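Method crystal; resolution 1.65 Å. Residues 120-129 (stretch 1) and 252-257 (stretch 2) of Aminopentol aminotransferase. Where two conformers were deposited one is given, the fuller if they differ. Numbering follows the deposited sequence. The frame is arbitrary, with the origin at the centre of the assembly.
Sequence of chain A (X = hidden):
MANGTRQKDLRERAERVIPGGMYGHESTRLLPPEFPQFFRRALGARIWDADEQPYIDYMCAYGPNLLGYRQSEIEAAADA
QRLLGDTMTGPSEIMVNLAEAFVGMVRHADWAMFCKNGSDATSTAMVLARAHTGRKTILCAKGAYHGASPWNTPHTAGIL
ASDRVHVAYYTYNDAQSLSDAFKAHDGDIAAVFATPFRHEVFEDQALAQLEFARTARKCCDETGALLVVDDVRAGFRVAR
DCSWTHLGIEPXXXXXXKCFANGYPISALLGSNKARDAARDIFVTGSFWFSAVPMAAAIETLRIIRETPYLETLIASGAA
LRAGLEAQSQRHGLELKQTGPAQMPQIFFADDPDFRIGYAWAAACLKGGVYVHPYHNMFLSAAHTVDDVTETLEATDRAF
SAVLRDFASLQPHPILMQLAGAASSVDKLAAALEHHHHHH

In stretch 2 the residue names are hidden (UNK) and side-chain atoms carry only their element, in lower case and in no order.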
# COMPACT_ATOMS: atom_id res chain seq x y z
N ASP A 120 2.44 3.13 -5.34
CA ASP A 120 3.76 2.60 -5.00
C ASP A 120 4.55 2.32 -6.30
O ASP A 120 5.76 2.63 -6.36
CB ASP A 120 3.66 1.29 -4.19
CG ASP A 120 2.89 1.34 -2.87
OD1 ASP A 120 2.63 2.45 -2.36
OD2 ASP A 120 2.55 0.23 -2.35
N ALA A 121 3.88 1.71 -7.30
CA ALA A 121 4.54 1.34 -8.55
C ALA A 121 4.90 2.60 -9.35
O ALA A 121 5.95 2.68 -9.91
CB ALA A 121 3.70 0.39 -9.36
N THR A 122 4.01 3.59 -9.40
CA THR A 122 4.31 4.79 -10.21
C THR A 122 5.41 5.62 -9.54
O THR A 122 6.28 6.16 -10.24
CB THR A 122 3.05 5.61 -10.50
OG1 THR A 122 2.48 6.06 -9.27
CG2 THR A 122 2.05 4.83 -11.33
N SER A 123 5.39 5.72 -8.21
CA SER A 123 6.40 6.43 -7.44
C SER A 123 7.76 5.75 -7.59
O SER A 123 8.77 6.42 -7.76
CB SER A 123 6.00 6.54 -6.01
OG SER A 123 5.02 7.55 -5.86
N THR A 124 7.76 4.40 -7.55
CA THR A 124 8.96 3.61 -7.75
C THR A 124 9.52 3.88 -9.16
O THR A 124 10.75 4.06 -9.31
CB THR A 124 8.75 2.11 -7.49
OG1 THR A 124 8.28 1.92 -6.14
CG2 THR A 124 10.03 1.33 -7.68
N ALA A 125 8.64 3.91 -10.18
CA ALA A 125 9.07 4.17 -11.55
C ALA A 125 9.74 5.55 -11.65
O ALA A 125 10.77 5.71 -12.32
CB ALA A 125 7.89 4.05 -12.50
N MET A 126 9.17 6.54 -10.96
CA MET A 126 9.67 7.95 -10.97
C MET A 126 11.09 8.00 -10.40
O MET A 126 12.01 8.55 -11.03
CB MET A 126 8.74 8.85 -10.16
CG MET A 126 9.29 10.23 -9.92
SD MET A 126 8.15 11.19 -8.96
CE MET A 126 8.59 10.63 -7.31
N VAL A 127 11.29 7.39 -9.22
CA VAL A 127 12.58 7.35 -8.55
C VAL A 127 13.60 6.55 -9.37
O VAL A 127 14.74 7.01 -9.58
CB VAL A 127 12.44 6.85 -7.10
CG1 VAL A 127 13.79 6.66 -6.44
CG2 VAL A 127 11.59 7.80 -6.28
N LEU A 128 13.21 5.37 -9.86
CA LEU A 128 14.05 4.55 -10.74
C LEU A 128 14.56 5.40 -11.92
O LEU A 128 15.75 5.36 -12.22
CB LEU A 128 13.26 3.35 -11.25
CG LEU A 128 14.05 2.19 -11.86
CD1 LEU A 128 13.20 0.92 -11.84
CD2 LEU A 128 14.46 2.46 -13.30
N ALA A 129 13.66 6.11 -12.60
CA ALA A 129 14.03 6.85 -13.82
C ALA A 129 15.07 7.94 -13.51
O ALA A 129 16.01 8.11 -14.30
CB ALA A 129 12.80 7.41 -14.49
N UNK A 252 9.71 1.07 -21.57
CA UNK A 252 10.81 0.59 -20.75
C UNK A 252 10.29 0.06 -19.41
O UNK A 252 10.80 -0.94 -18.93
c UNK A 252 11.82 1.70 -20.51
o UNK A 252 12.71 1.40 -22.66
c UNK A 252 12.33 2.23 -21.84
o UNK A 252 12.24 3.44 -22.08
N UNK A 253 9.33 0.77 -18.80
CA UNK A 253 8.69 0.35 -17.54
C UNK A 253 7.18 0.35 -17.78
O UNK A 253 6.67 1.19 -18.49
c UNK A 253 10.55 2.63 -14.95
c UNK A 253 10.46 1.61 -16.05
c UNK A 253 9.00 1.33 -16.40
c UNK A 253 11.21 0.35 -15.65
N UNK A 254 6.48 -0.54 -17.11
CA UNK A 254 5.03 -0.47 -17.04
C UNK A 254 4.61 -0.73 -15.59
O UNK A 254 5.21 -1.57 -14.90
o UNK A 254 4.87 -2.76 -17.83
c UNK A 254 4.38 -1.44 -18.01
N UNK A 255 3.58 -0.02 -15.17
CA UNK A 255 3.02 -0.07 -13.85
C UNK A 255 1.66 -0.78 -13.93
O UNK A 255 0.82 -0.49 -14.83
s UNK A 255 4.31 2.34 -13.21
c UNK A 255 2.81 1.33 -13.30
N UNK A 256 1.45 -1.69 -12.98
CA UNK A 256 0.28 -2.56 -12.95
C UNK A 256 -0.29 -2.59 -11.54
O UNK A 256 0.42 -2.38 -10.55
c UNK A 256 0.55 -4.55 -15.91
c UNK A 256 0.66 -3.97 -13.37
n UNK A 256 2.66 -4.03 -16.46
c UNK A 256 1.23 -4.07 -14.74
c UNK A 256 -0.75 -4.99 -16.17
c UNK A 256 -1.07 -5.38 -17.45
c UNK A 256 2.51 -3.80 -15.12
c UNK A 256 1.49 -4.50 -16.97
c UNK A 256 -0.13 -5.31 -18.48
c UNK A 256 1.16 -4.91 -18.26
N UNK A 257 -1.61 -2.81 -11.47
CA UNK A 257 -2.28 -2.93 -10.18
C UNK A 257 -3.75 -3.22 -10.41
O UNK A 257 -4.12 -3.79 -11.47

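Position 252 carries four side-chain atoms, two carbons and two oxygens, with both oxygens on the second carbon. That is a carboxylate one methylene from the backbone, and its nearest approach to stretch 1 is 7.7 Å, from CB of position 252 to CD2 of Leu 128. The residue is Asp 252; both of its carboxylate oxygens are hydrogen-bonded elsewhere in the structure.

Position 253 opens the strand. Its side chain holds four carbons and no heteroatom, and the chain forks at the second carbon, since two terminal carbons are bonded to it. With four carbons, a fork at the first would give isoleucine; the fork at the second defines Leu 253. Its CA-to-CB bond points toward the helix, and chi1 of -56° (m) with chi2 of 178° (t) places CD1 3.9 Å from CB of Ala 125 and 4.2 Å from CD2 of Leu 128. The helix covers 73 Å² of this residue, the largest such area in the strand.

Position 254 has one carbon followed by one oxygen, with no second branch on the carbon, so it is Ser 254 rather than threonine. The CA-to-CB bond points away from the helix, as expected for the next residue of an extended strand, and the nearest approach is 8.5 Å, from CB of Ser 254 to CB of Ala 125.

Position 255 again has two side-chain atoms, but the second is sulfur and it ends the chain: Cys 255. The direction returns toward the helix, and chi1 of -58° (m) sets SG 3.7 Å from O of Ala 121, 3.9 Å from CG2 of Thr 122 and 4.0 Å from CB of Ala 125. The sulfur thus rests among three helix residues, while the CB atoms of Ala 121 and Cys 255 lie 4.1 Å apart. No hydrogen bond is assigned to the approach of SG to the carbonyl.

Position 256 shows one carbon leading to fused five- and six-membered rings, eight carbons and one nitrogen, which only an indole satisfies: Trp 256. Its CA-to-CB bond points away, and the nearest side-chain approach is 6.7 Å, from CB of Trp 256 to CB of Ala 121. Instead, NE1 donates to OG of Ser 254 at 2.9 Å with an N-H...acceptor angle of 154°, linking the side chains of two residues whose CA-to-CB bonds both point away from the helix. The backbone still reaches across weakly, with O of Trp 256 4.5 Å from CB of Ala 121.

Position 257 has backbone atoms alone and is Gly 257; it makes no contact with stretch 1.

The contact works by alternation on the strand meeting periodicity on the helix. Leu 253 and Cys 255 face the helix, where Ala 121, Ala 125 and Leu 128, spaced four and three residues apart, point back. The axes run nearly antiparallel at 161° and approach to 7.9 Å, so Ala 121 pairs with Cys 255 (CA to CA 5.7 Å) and Ala 125 with Leu 253 (CA to CA 7.1 Å). No hydrogen bond crosses the interface: the 279 Å² buried between the stretches rests on van der Waals packing, mostly between side chains, with O of Ala 121 and O of Trp 256 also taking part.

Stretch 2 252-257: DLSCWG
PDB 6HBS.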